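Local coordinates for cell death-related nuclease 4 (Caenorhabditis elegans, PDB 5DK5), which acts as a 3'-5' exonuclease of the DEDDh family that digests RNA and DNA and takes part in apoptotic DNA degradation, at residues A117-S122 with Q147-Y152; I129-M134 with V249-V254; N215-C220 with T255-G260; T219-W224 with C270-K275. All blocks are in the same frame, centred on the assembly; numbering follows the deposited sequence.

Contact 1: residues A117-S122 with Q147-Y152; sequences AFVCDS and QYINLY. With IPA (isopropyl alcohol), chain L.
The carboxamide oxygen OD1 of Asn150, lying 3.7 Å from CA of Ser122, is gripped by two backbone N-H groups: a weak bond comes from Tyr152 N and a second from Lys153 N. Asn150 is thus the N-cap of the helix that starts right after its strand. Its CG, anti to the backbone N (chi1 -171°), is set 4.0 Å from CA of Ser122. The other end of the amide, ND2, donates to Glu216 OE2 and to the hydroxyl O2 of an isopropyl alcohol, 3.3 Å away. An alanine here would probably leave the N-H groups of Tyr152 and Lys153 without their cap and Glu216 OE2 without its amide donor. Before the cap, strands 116-120 and 147-150 pair in parallel in the central sheet, as the two strands of a beta-alpha-beta unit around helix 124-136. Ile149 N reaches Phe118 O at 2.9 Å, Cys120 N reaches Ile149 O, and Leu151 N reaches Cys120 O. On one face, CG2 of Val119 rests on CB of Ile149 at 4.0 Å, while its CG1 meets CB of Leu151. Asp121 then turns off the strand end, its side chain about 5 Å from that of the magnesium ligand Asp25. With OD1 taken by helix N-H groups and ND2 by the probably charged Glu216 carboxylate, the Asn150 amide is likely to be held in one flip state.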
loop_
_atom_site.group_PDB
_atom_site.type_symbol
_atom_site.label_atom_id
_atom_site.label_comp_id
_atom_site.label_asym_id
_atom_site.label_seq_id
_atom_site.Cartn_x
_atom_site.Cartn_y
_atom_site.Cartn_z
ATOM N N ALA B 117 -5.665 33.398 5.680
ATOM C CA ALA B 117 -5.391 32.616 4.477
ATOM C C ALA B 117 -4.299 31.588 4.732
ATOM O O ALA B 117 -3.400 31.807 5.546
ATOM C CB ALA B 117 -4.996 33.532 3.333
ATOM N N PHE B 118 -4.385 30.464 4.027
ATOM C CA PHE B 118 -3.394 29.408 4.159
ATOM C C PHE B 118 -2.208 29.654 3.235
ATOM O O PHE B 118 -2.367 30.164 2.127
ATOM C CB PHE B 118 -4.021 28.043 3.865
ATOM C CG PHE B 118 -4.988 27.588 4.916
ATOM C CD1 PHE B 118 -4.535 26.972 6.069
ATOM C CD2 PHE B 118 -6.349 27.784 4.757
ATOM C CE1 PHE B 118 -5.421 26.557 7.043
ATOM C CE2 PHE B 118 -7.240 27.372 5.727
ATOM C CZ PHE B 118 -6.775 26.758 6.872
ATOM N N VAL B 119 -1.021 29.292 3.712
ATOM C CA VAL B 119 0.208 29.413 2.940
ATOM C C VAL B 119 0.818 28.033 2.729
ATOM O O VAL B 119 0.906 27.236 3.664
ATOM C CB VAL B 119 1.229 30.325 3.644
ATOM C CG1 VAL B 119 2.489 30.476 2.800
ATOM C CG2 VAL B 119 0.609 31.687 3.936
ATOM N N CYS B 120 1.231 27.758 1.496
ATOM C CA CYS B 120 1.857 26.486 1.153
ATOM C C CYS B 120 3.065 26.743 0.262
ATOM O O CYS B 120 3.223 27.840 -0.276
ATOM C CB CYS B 120 0.856 25.561 0.455
ATOM S SG CYS B 120 -0.651 25.243 1.405
ATOM N N ASP B 121 3.918 25.735 0.110
ATOM C CA ASP B 121 5.117 25.875 -0.709
ATOM C C ASP B 121 4.838 25.514 -2.168
ATOM O O ASP B 121 5.706 25.663 -3.025
ATOM C CB ASP B 121 6.247 25.008 -0.153
ATOM C CG ASP B 121 5.962 23.526 -0.269
ATOM O OD1 ASP B 121 4.775 23.136 -0.274
ATOM O OD2 ASP B 121 6.933 22.747 -0.348
ATOM N N SER B 122 3.626 25.044 -2.444
ATOM C CA SER B 122 3.216 24.733 -3.810
ATOM C C SER B 122 1.703 24.564 -3.880
ATOM O O SER B 122 1.006 24.714 -2.878
ATOM C CB SER B 122 3.911 23.464 -4.317
ATOM O OG SER B 122 3.446 22.314 -3.630
ATOM N N GLN B 147 -8.990 29.298 -1.940
ATOM C CA GLN B 147 -8.113 30.446 -2.121
ATOM C C GLN B 147 -6.952 30.302 -1.149
ATOM O O GLN B 147 -7.147 29.916 0.003
ATOM C CB GLN B 147 -8.857 31.765 -1.898
ATOM C CG GLN B 147 -9.416 31.960 -0.489
ATOM C CD GLN B 147 -9.842 33.392 -0.219
ATOM O OE1 GLN B 147 -9.614 33.922 0.869
ATOM N NE2 GLN B 147 -10.464 34.026 -1.208
ATOM N N TYR B 148 -5.743 30.587 -1.613
ATOM C CA TYR B 148 -4.566 30.400 -0.777
ATOM C C TYR B 148 -3.346 31.107 -1.348
ATOM O O TYR B 148 -3.405 31.703 -2.423
ATOM C CB TYR B 148 -4.268 28.909 -0.607
ATOM C CG TYR B 148 -3.991 28.192 -1.906
ATOM C CD1 TYR B 148 -5.023 27.618 -2.639
ATOM C CD2 TYR B 148 -2.699 28.082 -2.397
ATOM C CE1 TYR B 148 -4.773 26.960 -3.827
ATOM C CE2 TYR B 148 -2.438 27.426 -3.583
ATOM C CZ TYR B 148 -3.479 26.866 -4.293
ATOM O OH TYR B 148 -3.229 26.212 -5.477
ATOM N N ILE B 149 -2.245 31.026 -0.610
ATOM C CA ILE B 149 -1.000 31.678 -0.986
ATOM C C ILE B 149 0.059 30.653 -1.369
ATOM O O ILE B 149 0.565 29.922 -0.519
ATOM C CB ILE B 149 -0.466 32.560 0.160
ATOM C CG1 ILE B 149 -1.544 33.569 0.580
ATOM C CG2 ILE B 149 0.828 33.259 -0.264
ATOM C CD1 ILE B 149 -1.122 34.547 1.656
ATOM N N ASN B 150 0.380 30.601 -2.657
ATOM C CA ASN B 150 1.490 29.792 -3.140
ATOM C C ASN B 150 2.782 30.570 -2.930
ATOM O O ASN B 150 3.101 31.479 -3.695
ATOM C CB ASN B 150 1.295 29.435 -4.613
ATOM C CG ASN B 150 2.306 28.419 -5.110
ATOM O OD1 ASN B 150 3.438 28.355 -4.630
ATOM N ND2 ASN B 150 1.898 27.615 -6.082
ATOM N N LEU B 151 3.519 30.215 -1.883
ATOM C CA LEU B 151 4.683 30.994 -1.478
ATOM C C LEU B 151 5.809 30.913 -2.502
ATOM O O LEU B 151 6.583 31.858 -2.657
ATOM C CB LEU B 151 5.191 30.525 -0.114
ATOM C CG LEU B 151 6.178 31.468 0.579
ATOM C CD1 LEU B 151 5.498 32.770 0.966
ATOM C CD2 LEU B 151 6.785 30.808 1.803
ATOM N N TYR B 152 5.902 29.784 -3.199
ATOM C CA TYR B 152 6.956 29.589 -4.188
ATOM C C TYR B 152 6.719 30.475 -5.402
ATOM O O TYR B 152 7.661 30.904 -6.069
ATOM C CB TYR B 152 7.036 28.127 -4.621
ATOM C CG TYR B 152 8.195 27.841 -5.546
ATOM C CD1 TYR B 152 9.480 27.688 -5.047
ATOM C CD2 TYR B 152 8.006 27.729 -6.918
ATOM C CE1 TYR B 152 10.545 27.430 -5.885
ATOM C CE2 TYR B 152 9.068 27.470 -7.765
ATOM C CZ TYR B 152 10.334 27.321 -7.243
ATOM O OH TYR B 152 11.395 27.063 -8.081
HETATM C C1 IPA L . 5.070 26.315 -8.353
HETATM C C2 IPA L . 4.587 25.131 -7.546
HETATM C C3 IPA L . 5.211 23.858 -8.074
HETATM O O2 IPA L . 3.188 25.040 -7.664
HETATM O O HOH W 1 -7.019 30.252 2.719
#

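Contact 2: residues I129-M134 with V249-V254; sequences IAQYQM and VLPLVV
Tyr132 turns the edge of its ring to Leu250, whose CD2 lies near the ring plane, 4.3 Å from CD1 of Tyr132. Its side chain also touches Pro38, Ile304 and Ala305, and its hydroxyl bonds to Phe301 O. The second flat group, the carboxamide of Gln131, reads both backbone polar atoms of one residue. OE1 accepts from Leu252 N in a short 2.6 Å bond, the donor tilted 21° from the carbonyl plane. NE2 donates to Leu252 O at 3.2 Å, in a bond bent to 147° at the hydrogen, and also to Trp127 O one turn back in the helix. These donors and acceptors fix which way round the amide sits. Gln131 thereby joins helix 124-136, the crossover helix of a beta-alpha-beta unit in the exonuclease domain, to the loop between helix 239-249 and the edge strand 253-256. To get there the chain runs extended beyond CG, though its first torsion (chi1 -140°) lies off a staggered position. A leucine in its place would probably leave Leu252 N and O, both in a buried contact, without their mates, and Trp127 O without its side-chain donor. Carbon packs closely round the amide. CD of Pro251 comes within 3.3 Å of Gln131 OE1, and CB of Leu252 also lies against that oxygen. CB of Leu250 is 3.7 Å from Gln131 NE2.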
loop_
_atom_site.group_PDB
_atom_site.type_symbol
_atom_site.label_atom_id
_atom_site.label_comp_id
_atom_site.label_asym_id
_atom_site.label_seq_id
_atom_site.Cartn_x
_atom_site.Cartn_y
_atom_site.Cartn_z
ATOM N N ILE B 129 -3.789 17.302 -3.115
ATOM C CA ILE B 129 -3.932 16.469 -1.924
ATOM C C ILE B 129 -5.254 16.718 -1.207
ATOM O O ILE B 129 -5.997 15.776 -0.927
ATOM C CB ILE B 129 -2.762 16.700 -0.945
ATOM C CG1 ILE B 129 -1.459 16.219 -1.588
ATOM C CG2 ILE B 129 -3.014 15.987 0.393
ATOM C CD1 ILE B 129 -0.205 16.485 -0.771
ATOM N N ALA B 130 -5.547 17.977 -0.901
ATOM C CA ALA B 130 -6.788 18.298 -0.211
ATOM C C ALA B 130 -7.976 17.880 -1.066
ATOM O O ALA B 130 -8.841 17.139 -0.609
ATOM C CB ALA B 130 -6.859 19.777 0.120
ATOM N N GLN B 131 -7.998 18.328 -2.316
ATOM C CA GLN B 131 -9.125 18.057 -3.208
ATOM C C GLN B 131 -9.427 16.560 -3.325
ATOM O O GLN B 131 -10.587 16.146 -3.269
ATOM C CB GLN B 131 -8.852 18.640 -4.598
ATOM C CG GLN B 131 -10.072 19.272 -5.240
ATOM C CD GLN B 131 -9.856 19.643 -6.693
ATOM O OE1 GLN B 131 -10.783 19.582 -7.500
ATOM N NE2 GLN B 131 -8.634 20.039 -7.035
ATOM N N TYR B 132 -8.385 15.751 -3.480
ATOM C CA TYR B 132 -8.557 14.311 -3.656
ATOM C C TYR B 132 -9.038 13.648 -2.370
ATOM O O TYR B 132 -9.917 12.785 -2.399
ATOM C CB TYR B 132 -7.251 13.665 -4.116
ATOM C CG TYR B 132 -7.402 12.208 -4.487
ATOM C CD1 TYR B 132 -7.937 11.839 -5.712
ATOM C CD2 TYR B 132 -7.013 11.204 -3.614
ATOM C CE1 TYR B 132 -8.080 10.512 -6.058
ATOM C CE2 TYR B 132 -7.149 9.870 -3.952
ATOM C CZ TYR B 132 -7.683 9.532 -5.175
ATOM O OH TYR B 132 -7.824 8.205 -5.514
ATOM N N GLN B 133 -8.459 14.053 -1.244
ATOM C CA GLN B 133 -8.851 13.515 0.052
ATOM C C GLN B 133 -10.301 13.875 0.372
ATOM O O GLN B 133 -11.031 13.073 0.959
ATOM C CB GLN B 133 -7.920 14.031 1.152
ATOM C CG GLN B 133 -8.228 13.500 2.545
ATOM C CD GLN B 133 -8.076 11.997 2.646
ATOM O OE1 GLN B 133 -6.964 11.467 2.593
ATOM N NE2 GLN B 133 -9.195 11.297 2.789
ATOM N N MET B 134 -10.715 15.078 -0.019
ATOM C CA MET B 134 -12.090 15.523 0.198
ATOM C C MET B 134 -13.063 14.629 -0.562
ATOM O O MET B 134 -14.164 14.352 -0.087
ATOM C CB MET B 134 -12.275 16.979 -0.239
ATOM C CG MET B 134 -11.589 18.017 0.645
ATOM S SD MET B 134 -12.079 18.008 2.372
ATOM C CE MET B 134 -11.009 19.304 2.984
ATOM N N VAL B 249 -8.676 15.115 -14.135
ATOM C CA VAL B 249 -9.477 14.270 -13.259
ATOM C C VAL B 249 -10.138 15.085 -12.152
ATOM O O VAL B 249 -11.346 14.989 -11.939
ATOM C CB VAL B 249 -8.623 13.154 -12.624
ATOM C CG1 VAL B 249 -9.428 12.374 -11.579
ATOM C CG2 VAL B 249 -8.102 12.219 -13.701
ATOM N N LEU B 250 -9.341 15.880 -11.447
ATOM C CA LEU B 250 -9.858 16.678 -10.342
ATOM C C LEU B 250 -10.800 17.761 -10.869
ATOM O O LEU B 250 -10.491 18.417 -11.865
ATOM C CB LEU B 250 -8.714 17.304 -9.549
ATOM C CG LEU B 250 -7.768 16.309 -8.873
ATOM C CD1 LEU B 250 -6.543 17.020 -8.328
ATOM C CD2 LEU B 250 -8.480 15.552 -7.759
ATOM N N PRO B 251 -11.958 17.951 -10.210
ATOM C CA PRO B 251 -12.951 18.915 -10.708
ATOM C C PRO B 251 -12.489 20.372 -10.681
ATOM O O PRO B 251 -12.771 21.104 -11.630
ATOM C CB PRO B 251 -14.143 18.714 -9.762
ATOM C CG PRO B 251 -13.578 18.072 -8.550
ATOM C CD PRO B 251 -12.452 17.222 -9.029
ATOM N N LEU B 252 -11.807 20.788 -9.619
ATOM C CA LEU B 252 -11.378 22.180 -9.491
ATOM C C LEU B 252 -9.967 22.385 -10.033
ATOM O O LEU B 252 -9.074 21.565 -9.818
ATOM C CB LEU B 252 -11.450 22.641 -8.032
ATOM C CG LEU B 252 -12.822 22.536 -7.359
ATOM C CD1 LEU B 252 -12.760 23.080 -5.940
ATOM C CD2 LEU B 252 -13.898 23.258 -8.159
ATOM N N VAL B 253 -9.790 23.504 -10.729
ATOM C CA VAL B 253 -8.537 23.849 -11.390
ATOM C C VAL B 253 -7.896 25.069 -10.732
ATOM O O VAL B 253 -8.593 25.951 -10.230
ATOM C CB VAL B 253 -8.779 24.123 -12.896
ATOM C CG1 VAL B 253 -7.826 25.185 -13.452
ATOM C CG2 VAL B 253 -8.674 22.830 -13.690
ATOM N N VAL B 254 -6.567 25.115 -10.740
ATOM C CA VAL B 254 -5.841 26.268 -10.226
ATOM C C VAL B 254 -5.993 27.447 -11.179
ATOM O O VAL B 254 -5.754 27.321 -12.381
ATOM C CB VAL B 254 -4.341 25.961 -10.028
ATOM C CG1 VAL B 254 -3.557 27.236 -9.695
ATOM C CG2 VAL B 254 -4.151 24.925 -8.935
#

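Contact 3: residues N215-C220 with T255-G260; sequences NELLTC and TTIRAG. With ZN (zinc ion), chain I.
Ile257 N approaches Asn215 O from well above the carbonyl plane, 57° out of it, yet its N-H points almost straight at the oxygen over 3.2 Å. The same oxygen also accepts from Lys153 NZ. Asn215 and Glu216 form a classic beta bulge, both residues facing Tyr148 on strand 147-150. On its other edge the strand pairs antiparallel with 253-256: Leu217 and Thr255 make a hydrogen-bonded pair, with Thr255 N only 2.6 Å from Leu217 O and Leu217 N 2.9 Å from Thr255 O. Strands 216-219 and 253-256 are the last two of the central mixed sheet, and 253-256 is its outermost strand on this side. On the face that carries Leu217 and Thr255, CG of Leu217 lies 3.9 Å from CG2 of Ile257, and Met266 touches both of these side chains. Further along, Thr219 and Thr255 meet through their hydroxyls, OG1 to OG1 at 2.7 Å, with the side chains crossing at about a right angle; either could be the donor. A chi1 of 61° turns Thr219 OG1 to Thr255, and CG2 of Thr219 lies 3.4 Å from OG1 of Thr255. On the other face, Glu216 OE2 accepts from Asn150 ND2, and Thr256 OG1 bonds to Lys153 NZ. One residue past the strand, Cys220 SG binds the zinc ion at 2.4 Å.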
loop_
_atom_site.group_PDB
_atom_site.type_symbol
_atom_site.label_atom_id
_atom_site.label_comp_id
_atom_site.label_asym_id
_atom_site.label_seq_id
_atom_site.Cartn_x
_atom_site.Cartn_y
_atom_site.Cartn_z
ATOM N N ASN B 215 -2.588 34.336 -4.270
ATOM C CA ASN B 215 -2.189 34.399 -5.675
ATOM C C ASN B 215 -2.719 33.223 -6.496
ATOM O O ASN B 215 -2.505 33.159 -7.707
ATOM C CB ASN B 215 -0.664 34.464 -5.787
ATOM C CG ASN B 215 0.028 33.354 -5.019
ATOM O OD1 ASN B 215 -0.613 32.439 -4.504
ATOM N ND2 ASN B 215 1.351 33.429 -4.946
ATOM N N GLU B 216 -3.405 32.295 -5.833
ATOM C CA GLU B 216 -4.015 31.157 -6.515
ATOM C C GLU B 216 -5.423 30.891 -5.994
ATOM O O GLU B 216 -5.678 30.962 -4.791
ATOM C CB GLU B 216 -3.149 29.904 -6.354
ATOM C CG GLU B 216 -1.859 29.945 -7.165
ATOM C CD GLU B 216 -1.158 28.599 -7.238
ATOM O OE1 GLU B 216 -1.653 27.628 -6.627
ATOM O OE2 GLU B 216 -0.109 28.511 -7.911
ATOM N N LEU B 217 -6.328 30.595 -6.924
ATOM C CA LEU B 217 -7.717 30.287 -6.608
ATOM C C LEU B 217 -8.114 28.971 -7.265
ATOM O O LEU B 217 -7.558 28.596 -8.297
ATOM C CB LEU B 217 -8.647 31.403 -7.087
ATOM C CG LEU B 217 -8.270 32.843 -6.735
ATOM C CD1 LEU B 217 -9.087 33.809 -7.574
ATOM C CD2 LEU B 217 -8.479 33.111 -5.257
ATOM N N LEU B 218 -9.075 28.276 -6.664
ATOM C CA LEU B 218 -9.618 27.053 -7.241
ATOM C C LEU B 218 -11.000 27.312 -7.829
ATOM O O LEU B 218 -11.939 27.655 -7.107
ATOM C CB LEU B 218 -9.684 25.942 -6.191
ATOM C CG LEU B 218 -8.349 25.457 -5.618
ATOM C CD1 LEU B 218 -8.577 24.234 -4.738
ATOM C CD2 LEU B 218 -7.339 25.142 -6.719
ATOM N N THR B 219 -11.108 27.151 -9.146
ATOM C CA THR B 219 -12.353 27.391 -9.868
ATOM C C THR B 219 -12.860 26.102 -10.509
ATOM O O THR B 219 -12.123 25.123 -10.619
ATOM C CB THR B 219 -12.174 28.460 -10.959
ATOM O OG1 THR B 219 -11.192 28.022 -11.907
ATOM C CG2 THR B 219 -11.732 29.783 -10.347
ATOM N N CYS B 220 -14.115 26.121 -10.948
ATOM C CA CYS B 220 -14.788 24.915 -11.421
ATOM C C CYS B 220 -14.550 24.609 -12.898
ATOM O O CYS B 220 -14.839 23.505 -13.356
ATOM C CB CYS B 220 -16.294 25.033 -11.181
ATOM S SG CYS B 220 -17.067 26.441 -12.022
ATOM N N THR B 255 -6.399 28.587 -10.630
ATOM C CA THR B 255 -6.533 29.818 -11.400
ATOM C C THR B 255 -5.685 30.917 -10.779
ATOM O O THR B 255 -5.939 31.356 -9.658
ATOM C CB THR B 255 -7.996 30.289 -11.475
ATOM O OG1 THR B 255 -8.809 29.244 -12.025
ATOM C CG2 THR B 255 -8.126 31.531 -12.343
ATOM N N THR B 256 -4.673 31.348 -11.519
ATOM C CA THR B 256 -3.829 32.454 -11.100
ATOM C C THR B 256 -4.653 33.726 -10.955
ATOM O O THR B 256 -5.507 34.018 -11.794
ATOM C CB THR B 256 -2.681 32.686 -12.110
ATOM O OG1 THR B 256 -1.556 31.874 -11.752
ATOM C CG2 THR B 256 -2.248 34.160 -12.162
ATOM N N ILE B 257 -4.408 34.464 -9.878
ATOM C CA ILE B 257 -4.918 35.824 -9.755
ATOM C C ILE B 257 -3.741 36.779 -9.582
ATOM O O ILE B 257 -2.922 36.628 -8.678
ATOM C CB ILE B 257 -5.918 35.982 -8.587
ATOM C CG1 ILE B 257 -6.269 37.462 -8.403
ATOM C CG2 ILE B 257 -5.363 35.397 -7.293
ATOM C CD1 ILE B 257 -7.540 37.697 -7.635
ATOM N N ARG B 258 -3.665 37.756 -10.477
ATOM C CA ARG B 258 -2.528 38.663 -10.543
ATOM C C ARG B 258 -2.440 39.549 -9.306
ATOM O O ARG B 258 -3.427 39.749 -8.600
ATOM C CB ARG B 258 -2.624 39.520 -11.804
ATOM C CG ARG B 258 -2.643 38.708 -13.095
ATOM C CD ARG B 258 -3.387 39.437 -14.202
ATOM N NE ARG B 258 -2.780 40.726 -14.520
ATOM C CZ ARG B 258 -1.769 40.898 -15.365
ATOM N NH1 ARG B 258 -1.228 39.861 -15.992
ATOM N NH2 ARG B 258 -1.294 42.115 -15.584
ATOM N N ALA B 259 -1.248 40.076 -9.047
ATOM C CA ALA B 259 -1.022 40.910 -7.875
ATOM C C ALA B 259 -1.840 42.196 -7.955
ATOM O O ALA B 259 -1.866 42.863 -8.989
ATOM C CB ALA B 259 0.453 41.229 -7.735
ATOM N N GLY B 260 -2.507 42.531 -6.854
ATOM C CA GLY B 260 -3.309 43.740 -6.773
ATOM C C GLY B 260 -4.750 43.532 -7.205
ATOM O O GLY B 260 -5.556 44.460 -7.152
HETATM ZN ZN ZN I . -17.421 27.628 -10.012
#

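Contact 4: residues T219-W224 with C270-K275; sequences TCCASW and CRYCRK. With ZN (zinc ion), chain I.
Cys220 and Cys273 meet sulfur to methylene, SG of the first 3.9 Å from CB of the second, because both bind the same zinc ion. With Cys270 SG at 2.3 Å from the metal, these two segments supply three of its four thiolates, and Cys280 completes the set. Cys270 and Cys273 form a CxxC turn resembling a zinc knuckle: Tyr272 N and Cys273 N both make weak bonds to Cys270 SG, which are likely to stabilise its negative charge. Cys220 and Cys270 are buried at the metal, whereas Tyr272 is an exposed residue with one ring face covered by Cys221. CB of Cys221 stands over the ring centre, 3.7 Å from the centroid, in a CH-pi contact, while its SG, anti to the backbone N (chi1 -179°), reaches out to within 3.6 Å of Tyr272 OH. Thr219 packs at the ring's base, its CB 3.9 Å from CB of Tyr272 and its CG2 against CB of Arg271. The outer side is looser. Arg274 and Lys275 are exposed; Arg274 NE gives a weak bond to Arg271 O and lies over the rim of the Arg271 guanidinium. Metal and ring together clip the 270-275 loop onto the chain leaving strand 216-219. That chain runs on past the edge strand, where Ala222 and Trp224 touch Val253, and Trp224 packs on Glu247 and Arg248 of helix 239-249.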
loop_
_atom_site.group_PDB
_atom_site.type_symbol
_atom_site.label_atom_id
_atom_site.label_comp_id
_atom_site.label_asym_id
_atom_site.label_seq_id
_atom_site.Cartn_x
_atom_site.Cartn_y
_atom_site.Cartn_z
ATOM N N THR B 219 -11.108 27.151 -9.146
ATOM C CA THR B 219 -12.353 27.391 -9.868
ATOM C C THR B 219 -12.860 26.102 -10.509
ATOM O O THR B 219 -12.123 25.123 -10.619
ATOM C CB THR B 219 -12.174 28.460 -10.959
ATOM O OG1 THR B 219 -11.192 28.022 -11.907
ATOM C CG2 THR B 219 -11.732 29.783 -10.347
ATOM N N CYS B 220 -14.115 26.121 -10.948
ATOM C CA CYS B 220 -14.788 24.915 -11.421
ATOM C C CYS B 220 -14.550 24.609 -12.898
ATOM O O CYS B 220 -14.839 23.505 -13.356
ATOM C CB CYS B 220 -16.294 25.033 -11.181
ATOM S SG CYS B 220 -17.067 26.441 -12.022
ATOM N N CYS B 221 -14.034 25.583 -13.642
ATOM C CA CYS B 221 -13.914 25.438 -15.089
ATOM C C CYS B 221 -12.735 26.212 -15.666
ATOM O O CYS B 221 -12.306 27.225 -15.113
ATOM C CB CYS B 221 -15.211 25.893 -15.766
ATOM S SG CYS B 221 -15.214 25.740 -17.566
ATOM N N ALA B 222 -12.219 25.717 -16.788
ATOM C CA ALA B 222 -11.132 26.373 -17.506
ATOM C C ALA B 222 -11.199 26.014 -18.988
ATOM O O ALA B 222 -11.557 24.894 -19.346
ATOM C CB ALA B 222 -9.791 25.975 -16.922
ATOM N N SER B 223 -10.852 26.967 -19.845
ATOM C CA SER B 223 -10.945 26.766 -21.287
ATOM C C SER B 223 -9.900 25.777 -21.805
ATOM O O SER B 223 -10.115 25.117 -22.819
ATOM C CB SER B 223 -10.795 28.101 -22.020
ATOM O OG SER B 223 -10.939 27.925 -23.419
ATOM N N TRP B 224 -8.772 25.676 -21.110
ATOM C CA TRP B 224 -7.681 24.819 -21.568
ATOM C C TRP B 224 -7.940 23.334 -21.291
ATOM O O TRP B 224 -7.152 22.481 -21.701
ATOM C CB TRP B 224 -6.356 25.248 -20.926
ATOM C CG TRP B 224 -6.361 25.276 -19.429
ATOM C CD1 TRP B 224 -6.607 26.355 -18.631
ATOM C CD2 TRP B 224 -6.095 24.178 -18.548
ATOM N NE1 TRP B 224 -6.516 25.997 -17.309
ATOM C CE2 TRP B 224 -6.204 24.666 -17.230
ATOM C CE3 TRP B 224 -5.781 22.831 -18.744
ATOM C CZ2 TRP B 224 -6.008 23.854 -16.115
ATOM C CZ3 TRP B 224 -5.588 22.026 -17.636
ATOM C CH2 TRP B 224 -5.702 22.541 -16.339
ATOM N N CYS B 270 -16.819 31.422 -6.097
ATOM C CA CYS B 270 -16.016 30.911 -7.199
ATOM C C CYS B 270 -15.794 32.014 -8.221
ATOM O O CYS B 270 -16.739 32.675 -8.650
ATOM C CB CYS B 270 -16.687 29.706 -7.857
ATOM S SG CYS B 270 -15.875 29.191 -9.385
ATOM N N ARG B 271 -14.539 32.215 -8.601
ATOM C CA ARG B 271 -14.182 33.296 -9.510
ATOM C C ARG B 271 -14.794 33.094 -10.894
ATOM O O ARG B 271 -15.090 34.064 -11.592
ATOM C CB ARG B 271 -12.660 33.411 -9.622
ATOM C CG ARG B 271 -12.144 34.835 -9.728
ATOM C CD ARG B 271 -12.478 35.638 -8.491
ATOM N NE ARG B 271 -13.275 36.822 -8.811
ATOM C CZ ARG B 271 -14.286 37.286 -8.080
ATOM N NH1 ARG B 271 -14.667 36.671 -6.966
ATOM N NH2 ARG B 271 -14.930 38.377 -8.473
ATOM N N TYR B 272 -14.991 31.838 -11.287
ATOM C CA TYR B 272 -15.494 31.537 -12.622
ATOM C C TYR B 272 -17.015 31.676 -12.713
ATOM O O TYR B 272 -17.522 32.563 -13.401
ATOM C CB TYR B 272 -15.079 30.126 -13.044
ATOM C CG TYR B 272 -15.322 29.853 -14.508
ATOM C CD1 TYR B 272 -16.556 29.405 -14.955
ATOM C CD2 TYR B 272 -14.319 30.056 -15.445
ATOM C CE1 TYR B 272 -16.784 29.162 -16.294
ATOM C CE2 TYR B 272 -14.538 29.815 -16.785
ATOM C CZ TYR B 272 -15.771 29.369 -17.205
ATOM O OH TYR B 272 -15.990 29.126 -18.541
ATOM N N CYS B 273 -17.738 30.801 -12.018
ATOM C CA CYS B 273 -19.194 30.743 -12.133
ATOM C C CYS B 273 -19.893 31.776 -11.253
ATOM O O CYS B 273 -21.108 31.952 -11.341
ATOM C CB CYS B 273 -19.695 29.342 -11.777
ATOM S SG CYS B 273 -19.468 28.882 -10.048
ATOM N N ARG B 274 -19.121 32.449 -10.405
ATOM C CA ARG B 274 -19.639 33.517 -9.550
ATOM C C ARG B 274 -20.789 33.044 -8.664
ATOM O O ARG B 274 -21.722 33.797 -8.385
ATOM C CB ARG B 274 -20.084 34.708 -10.406
ATOM C CG ARG B 274 -18.940 35.445 -11.078
ATOM C CD ARG B 274 -18.122 36.238 -10.067
ATOM N NE ARG B 274 -16.803 36.594 -10.582
ATOM C CZ ARG B 274 -16.548 37.662 -11.333
ATOM N NH1 ARG B 274 -17.520 38.498 -11.676
ATOM N NH2 ARG B 274 -15.311 37.891 -11.746
ATOM N N LYS B 275 -20.713 31.791 -8.227
ATOM C CA LYS B 275 -21.682 31.242 -7.286
ATOM C C LYS B 275 -20.980 30.824 -6.001
ATOM O O LYS B 275 -19.767 30.615 -5.988
ATOM C CB LYS B 275 -22.426 30.056 -7.905
ATOM C CG LYS B 275 -23.357 30.456 -9.039
ATOM C CD LYS B 275 -24.323 29.340 -9.401
ATOM C CE LYS B 275 -23.615 28.169 -10.062
ATOM N NZ LYS B 275 -24.581 27.141 -10.540
HETATM ZN ZN ZN I . -17.421 27.628 -10.012
#

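From the N terminus, contact 1 closes the first and shortest loop, joining strand 116-120 to strand 147-150 around helix 124-136. Contact 2 starts on that helix, inside the loop, and closes far downstream at the start of strand 253-256, so it crosses contact 1. Contacts 3 and 4 both open near strand 216-219, inside the span of contact 2, and close beyond it, so each crosses contact 2. They share Thr219, Cys220 and the zinc ion; from this common start contact 3 closes the shorter loop, contact 4 the longer. Contact 1 meets contact 3 where strands 147-150 and 216-219 lie side by side. Contact 2 ties the crossover helix to the edge strand, contact 3 that strand to 216-219, contact 4 the zinc loop to the end of 216-219.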